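Local coordinates for protein transcription initiation factor IIB (Methanocaldococcus jannaschii, PDB 5O9J) that contains a mini-intein of the HINT fold, which probably excises itself from the transcription factor IIB precursor by protein splicing, at residues 38-42 with 43-47; 56-59 with 60-64. All coordinates share one frame; numbering follows the deposited sequence.

Contact 1: 38-42 with 43-47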
loop_
_atom_site.group_PDB
_atom_site.type_symbol
_atom_site.label_atom_id
_atom_site.label_comp_id
_atom_site.label_asym_id
_atom_site.label_seq_id
_atom_site.Cartn_x
_atom_site.Cartn_y
_atom_site.Cartn_z
ATOM N N ILE A 38 22.333 -4.743 3.599
ATOM C CA ILE A 38 21.615 -3.572 4.059
ATOM C C ILE A 38 22.404 -2.333 3.694
ATOM O O ILE A 38 23.620 -2.294 3.873
ATOM C CB ILE A 38 21.367 -3.598 5.579
ATOM C CG1 ILE A 38 20.744 -4.927 5.993
ATOM C CG2 ILE A 38 20.484 -2.423 5.991
ATOM C CD1 ILE A 38 20.557 -5.079 7.477
ATOM N N ARG A 39 21.715 -1.328 3.166
ATOM C CA ARG A 39 22.321 -0.018 2.965
ATOM C C ARG A 39 21.378 1.016 3.548
ATOM O O ARG A 39 20.239 0.698 3.882
ATOM C CB ARG A 39 22.596 0.251 1.483
ATOM C CG ARG A 39 21.359 0.525 0.635
ATOM C CD ARG A 39 21.751 0.828 -0.807
ATOM N NE ARG A 39 20.643 1.411 -1.561
ATOM C CZ ARG A 39 19.698 0.698 -2.167
ATOM N NH1 ARG A 39 19.726 -0.630 -2.112
ATOM N NH2 ARG A 39 18.722 1.311 -2.831
ATOM N N ARG A 40 21.845 2.248 3.686
ATOM C CA ARG A 40 21.023 3.285 4.284
ATOM C C ARG A 40 20.884 4.523 3.407
ATOM O O ARG A 40 21.786 4.883 2.650
ATOM C CB ARG A 40 21.586 3.687 5.648
ATOM C CG ARG A 40 21.441 2.624 6.716
ATOM C CD ARG A 40 21.803 3.184 8.079
ATOM N NE ARG A 40 21.131 2.470 9.164
ATOM C CZ ARG A 40 19.905 2.749 9.597
ATOM N NH1 ARG A 40 19.206 3.720 9.031
ATOM N NH2 ARG A 40 19.378 2.055 10.594
ATOM N N GLU A 41 19.726 5.160 3.516
ATOM C CA GLU A 41 19.470 6.449 2.897
ATOM C C GLU A 41 18.806 7.319 3.950
ATOM O O GLU A 41 17.599 7.568 3.907
ATOM C CB GLU A 41 18.588 6.314 1.653
ATOM C CG GLU A 41 19.212 5.479 0.542
ATOM C CD GLU A 41 18.448 5.583 -0.764
ATOM O OE1 GLU A 41 17.480 6.373 -0.818
ATOM O OE2 GLU A 41 18.817 4.879 -1.732
ATOM N N GLY A 42 19.604 7.754 4.917
ATOM C CA GLY A 42 19.098 8.501 6.047
ATOM C C GLY A 42 18.364 7.592 7.009
ATOM O O GLY A 42 18.953 6.689 7.604
ATOM N N ILE A 43 17.064 7.830 7.148
ATOM C CA ILE A 43 16.218 7.030 8.023
ATOM C C ILE A 43 15.844 5.711 7.361
ATOM O O ILE A 43 15.276 4.826 8.001
ATOM C CB ILE A 43 14.931 7.785 8.405
ATOM C CG1 ILE A 43 14.223 8.294 7.145
ATOM C CG2 ILE A 43 15.257 8.939 9.344
ATOM C CD1 ILE A 43 12.933 9.049 7.423
ATOM N N LEU A 44 16.185 5.588 6.081
ATOM C CA LEU A 44 15.812 4.430 5.276
ATOM C C LEU A 44 16.800 3.274 5.368
ATOM O O LEU A 44 17.970 3.423 5.017
ATOM C CB LEU A 44 15.669 4.837 3.811
ATOM C CG LEU A 44 14.268 4.994 3.223
ATOM C CD1 LEU A 44 14.362 4.944 1.706
ATOM C CD2 LEU A 44 13.317 3.921 3.748
ATOM N N GLU A 45 16.308 2.126 5.828
ATOM C CA GLU A 45 17.049 0.864 5.820
ATOM C C GLU A 45 16.616 0.028 4.620
ATOM O O GLU A 45 15.451 -0.343 4.528
ATOM C CB GLU A 45 16.786 0.084 7.104
ATOM C CG GLU A 45 17.992 -0.197 7.976
ATOM C CD GLU A 45 17.589 -0.778 9.334
ATOM O OE1 GLU A 45 16.502 -0.419 9.847
ATOM O OE2 GLU A 45 18.352 -1.602 9.881
ATOM N N ILE A 46 17.538 -0.275 3.714
ATOM C CA ILE A 46 17.192 -0.988 2.494
ATOM C C ILE A 46 17.955 -2.291 2.369
ATOM O O ILE A 46 19.178 -2.313 2.493
ATOM C CB ILE A 46 17.486 -0.135 1.251
ATOM C CG1 ILE A 46 16.677 1.159 1.293
ATOM C CG2 ILE A 46 17.197 -0.920 -0.017
ATOM C CD1 ILE A 46 17.317 2.292 0.514
ATOM N N ALA A 47 17.235 -3.379 2.121
ATOM C CA ALA A 47 17.863 -4.667 1.852
ATOM C C ALA A 47 17.439 -5.160 0.499
ATOM O O ALA A 47 16.253 -5.128 0.175
ATOM C CB ALA A 47 17.495 -5.691 2.918
#
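The guanidinium group of Arg-40 and the carboxylate of Glu-45 lie side by side and point the same way, stacked with their planes only 13° apart. Their opposite charges form only a long salt bridge, Arg-40 NH2 standing 3.9 Å from Glu-45 OE2; the oxygen is well out of the guanidinium plane and no N-H is directed at it. CG of Glu-45 lies over one face of the guanidinium. Glu-45 OE1 is held by a salt bridge to Arg-73 NE on strand 70-75, which flanks 44-48. Nearer the strand start, CG2 of Ile-38, set anti to the backbone N, touches Glu-45 CG at 3.9 Å.

The opposite face of the ladder carries Arg-39, Glu-41, Leu-44 and Ile-46. With chi1 at 72°, CG of Arg-39 sits between its own backbone N and carbonyl carbon, and the extended chain beyond it folds the guanidinium over Ile-46, where NH1 comes within 3.3 Å of CG2. Arg-39 NH1 also forms a salt bridge with Glu-70 OE1. The other branch of Ile-46 ends in CD1, which lies 3.7 Å from Glu-41 CD. The backbone is a beta hairpin with a two-residue loop, Gly-42 and Ile-43, closed by a type II' turn from Glu-41 to Leu-44; a CB on Gly-42, at positive phi, would collide with Ile-43 N. Arg-39 and Ile-46 exchange a pair of nearly straight hydrogen bonds. At the turn, Glu-41 N bonds Leu-44 O at 2.9 Å, and the return bond from Leu-44 N to Glu-41 O is longer, 3.3 Å.

Replacing Glu-45 by an alanine would probably leave the guanidinium of Arg-40 without its stacking partner and Arg-73 without its salt-bridge mate. Ile-32 of helix 24-33 touches Ile-38, Glu-45 and Ala-47.

Contact 2: 56-59 with 60-64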
loop_
_atom_site.group_PDB
_atom_site.type_symbol
_atom_site.label_atom_id
_atom_site.label_comp_id
_atom_site.label_asym_id
_atom_site.label_seq_id
_atom_site.Cartn_x
_atom_site.Cartn_y
_atom_site.Cartn_z
ATOM N N ALA A 56 1.042 -8.377 -7.912
ATOM C CA ALA A 56 1.027 -7.027 -8.416
ATOM C C ALA A 56 0.337 -6.997 -9.762
ATOM O O ALA A 56 0.153 -8.028 -10.399
ATOM C CB ALA A 56 2.440 -6.484 -8.527
ATOM N N PHE A 57 -0.035 -5.799 -10.182
ATOM C CA PHE A 57 -0.633 -5.561 -11.484
ATOM C C PHE A 57 0.450 -5.165 -12.490
ATOM O O PHE A 57 0.966 -4.049 -12.442
ATOM C CB PHE A 57 -1.677 -4.465 -11.360
ATOM C CG PHE A 57 -2.412 -4.209 -12.607
ATOM C CD1 PHE A 57 -3.508 -4.992 -12.972
ATOM C CD2 PHE A 57 -1.989 -3.202 -13.455
ATOM C CE1 PHE A 57 -4.168 -4.728 -14.149
ATOM C CE2 PHE A 57 -2.639 -2.955 -14.609
ATOM C CZ PHE A 57 -3.738 -3.693 -14.976
ATOM N N ASN A 58 0.802 -6.060 -13.409
ATOM C CA ASN A 58 1.985 -5.814 -14.233
ATOM C C ASN A 58 1.742 -4.961 -15.483
ATOM O O ASN A 58 0.610 -4.556 -15.764
ATOM C CB ASN A 58 2.640 -7.144 -14.634
ATOM C CG ASN A 58 1.813 -7.955 -15.644
ATOM O OD1 ASN A 58 0.712 -7.573 -16.055
ATOM N ND2 ASN A 58 2.365 -9.088 -16.050
ATOM N N SER A 59 2.821 -4.703 -16.225
ATOM C CA SER A 59 2.784 -3.878 -17.437
ATOM C C SER A 59 1.913 -4.460 -18.555
ATOM O O SER A 59 1.521 -3.746 -19.476
ATOM C CB SER A 59 4.206 -3.658 -17.970
ATOM O OG SER A 59 5.022 -3.005 -17.009
ATOM N N ASN A 60 1.619 -5.755 -18.482
ATOM C CA ASN A 60 0.739 -6.392 -19.455
ATOM C C ASN A 60 -0.700 -6.428 -18.959
ATOM O O ASN A 60 -1.515 -7.215 -19.448
ATOM C CB ASN A 60 1.219 -7.808 -19.768
ATOM C CG ASN A 60 2.604 -7.831 -20.382
ATOM O OD1 ASN A 60 3.048 -6.849 -20.978
ATOM N ND2 ASN A 60 3.296 -8.955 -20.240
ATOM N N TYR A 61 -0.990 -5.580 -17.972
ATOM C CA TYR A 61 -2.336 -5.424 -17.416
ATOM C C TYR A 61 -2.883 -6.650 -16.681
ATOM O O TYR A 61 -4.096 -6.880 -16.693
ATOM C CB TYR A 61 -3.326 -5.031 -18.520
ATOM C CG TYR A 61 -3.022 -3.699 -19.161
ATOM C CD1 TYR A 61 -2.657 -2.604 -18.386
ATOM C CD2 TYR A 61 -3.083 -3.538 -20.543
ATOM C CE1 TYR A 61 -2.370 -1.383 -18.964
ATOM C CE2 TYR A 61 -2.796 -2.317 -21.132
ATOM C CZ TYR A 61 -2.441 -1.242 -20.336
ATOM O OH TYR A 61 -2.151 -0.018 -20.903
ATOM N N LYS A 62 -2.013 -7.424 -16.035
ATOM C CA LYS A 62 -2.474 -8.619 -15.329
ATOM C C LYS A 62 -2.016 -8.716 -13.871
ATOM O O LYS A 62 -0.903 -8.311 -13.525
ATOM C CB LYS A 62 -2.033 -9.872 -16.090
ATOM C CG LYS A 62 -2.534 -9.921 -17.541
ATOM C CD LYS A 62 -1.642 -10.775 -18.421
ATOM C CE LYS A 62 -2.194 -10.858 -19.832
ATOM N NZ LYS A 62 -1.641 -12.025 -20.581
ATOM N N PHE A 63 -2.893 -9.247 -13.021
ATOM C CA PHE A 63 -2.546 -9.541 -11.634
ATOM C C PHE A 63 -1.816 -10.873 -11.531
ATOM O O PHE A 63 -2.397 -11.942 -11.735
ATOM C CB PHE A 63 -3.792 -9.549 -10.752
ATOM C CG PHE A 63 -4.340 -8.176 -10.474
ATOM C CD1 PHE A 63 -5.360 -7.642 -11.254
ATOM C CD2 PHE A 63 -3.826 -7.414 -9.441
ATOM C CE1 PHE A 63 -5.859 -6.376 -11.000
ATOM C CE2 PHE A 63 -4.319 -6.144 -9.185
ATOM C CZ PHE A 63 -5.336 -5.624 -9.961
ATOM N N LYS A 64 -0.533 -10.780 -11.201
ATOM C CA LYS A 64 0.401 -11.899 -11.246
ATOM C C LYS A 64 1.469 -11.768 -10.160
ATOM O O LYS A 64 1.722 -10.672 -9.671
ATOM C CB LYS A 64 1.099 -11.961 -12.612
ATOM C CG LYS A 64 0.310 -12.593 -13.739
ATOM C CD LYS A 64 1.249 -12.935 -14.888
ATOM C CE LYS A 64 0.644 -13.979 -15.817
ATOM N NZ LYS A 64 -0.656 -13.530 -16.372
#
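Phe-57 turns one edge of its ring to the face of Phe-63 in a T-shaped (edge-to-face) pair, centroids 5.0 Å apart and planes at 63°. The leading atom is CD1 of Phe-57, which comes within 3.4 Å of CE1 of Phe-63, while CB of Phe-57 adds a CH-pi contact over the same ring. Because CG of Phe-57 is anti to its backbone N (chi1 -176°), the ring lies across the loop, and its far end, CZ, reaches 3.3 Å from Tyr-61 CA. Lys-62 N lies over one face of this ring, and the edge of the Tyr-61 ring meets its CE2.

Asn-58 knits together the backbone of the same tight part. Its OD1 accepts a hydrogen bond of 2.7 Å from Lys-62 N and a weak one from Asn-60 N, while Asn-58 N donates to Lys-62 O at 2.8 Å. Here CG sits between the backbone N and the carbonyl carbon (chi1 70°), which brings OD1 within reach of the N-H groups of Lys-62 and Asn-60. Asn-58 also opens a type I turn that runs to Tyr-61, whose N bonds Asn-58 O and whose positive phi makes this a type I turn with a G1 beta bulge. Beyond it, the hydrogen-bonded pair Ala-56 and Lys-64 is joined by two backbone bonds.

The solvent side is looser. Asn-60 and the extended chain of Lys-62 are exposed, and Lys-64 touches Asn-58 only distantly, its CD 4.2 Å from ND2.

The hairpin forms the end of the sheet in which 63-67 is an outermost strand and 52-57 lies next to 10-15. Leu-138 meets both Phe-57 and Tyr-61, Ile-139 also touches Phe-57, and strand 171-174 approaches through Val-173 against Phe-63 and Asn-171, which hydrogen-bonds Phe-57 O.

Overall arrangement
From the N terminus, the chain runs through strands 10-15 and 18-23 and helix 24-33 before contact 1 closes a hairpin between strands 38-41 and 44-48. Strand 52-57 then leads into contact 2, which closes the next hairpin with strand 63-67. The two are in series and neither nest nor cross; their centres are 28 Å apart, and their nearest atoms about 16 Å. Contact 1 lies at the margin of a five-stranded antiparallel sheet that includes 70-75 and 160-165, whereas contact 2 belongs to a four-stranded sheet with 10-15 and 18-23. Strand 70-75 returns the chain to the first sheet, beside 44-48, within the intein splicing domain.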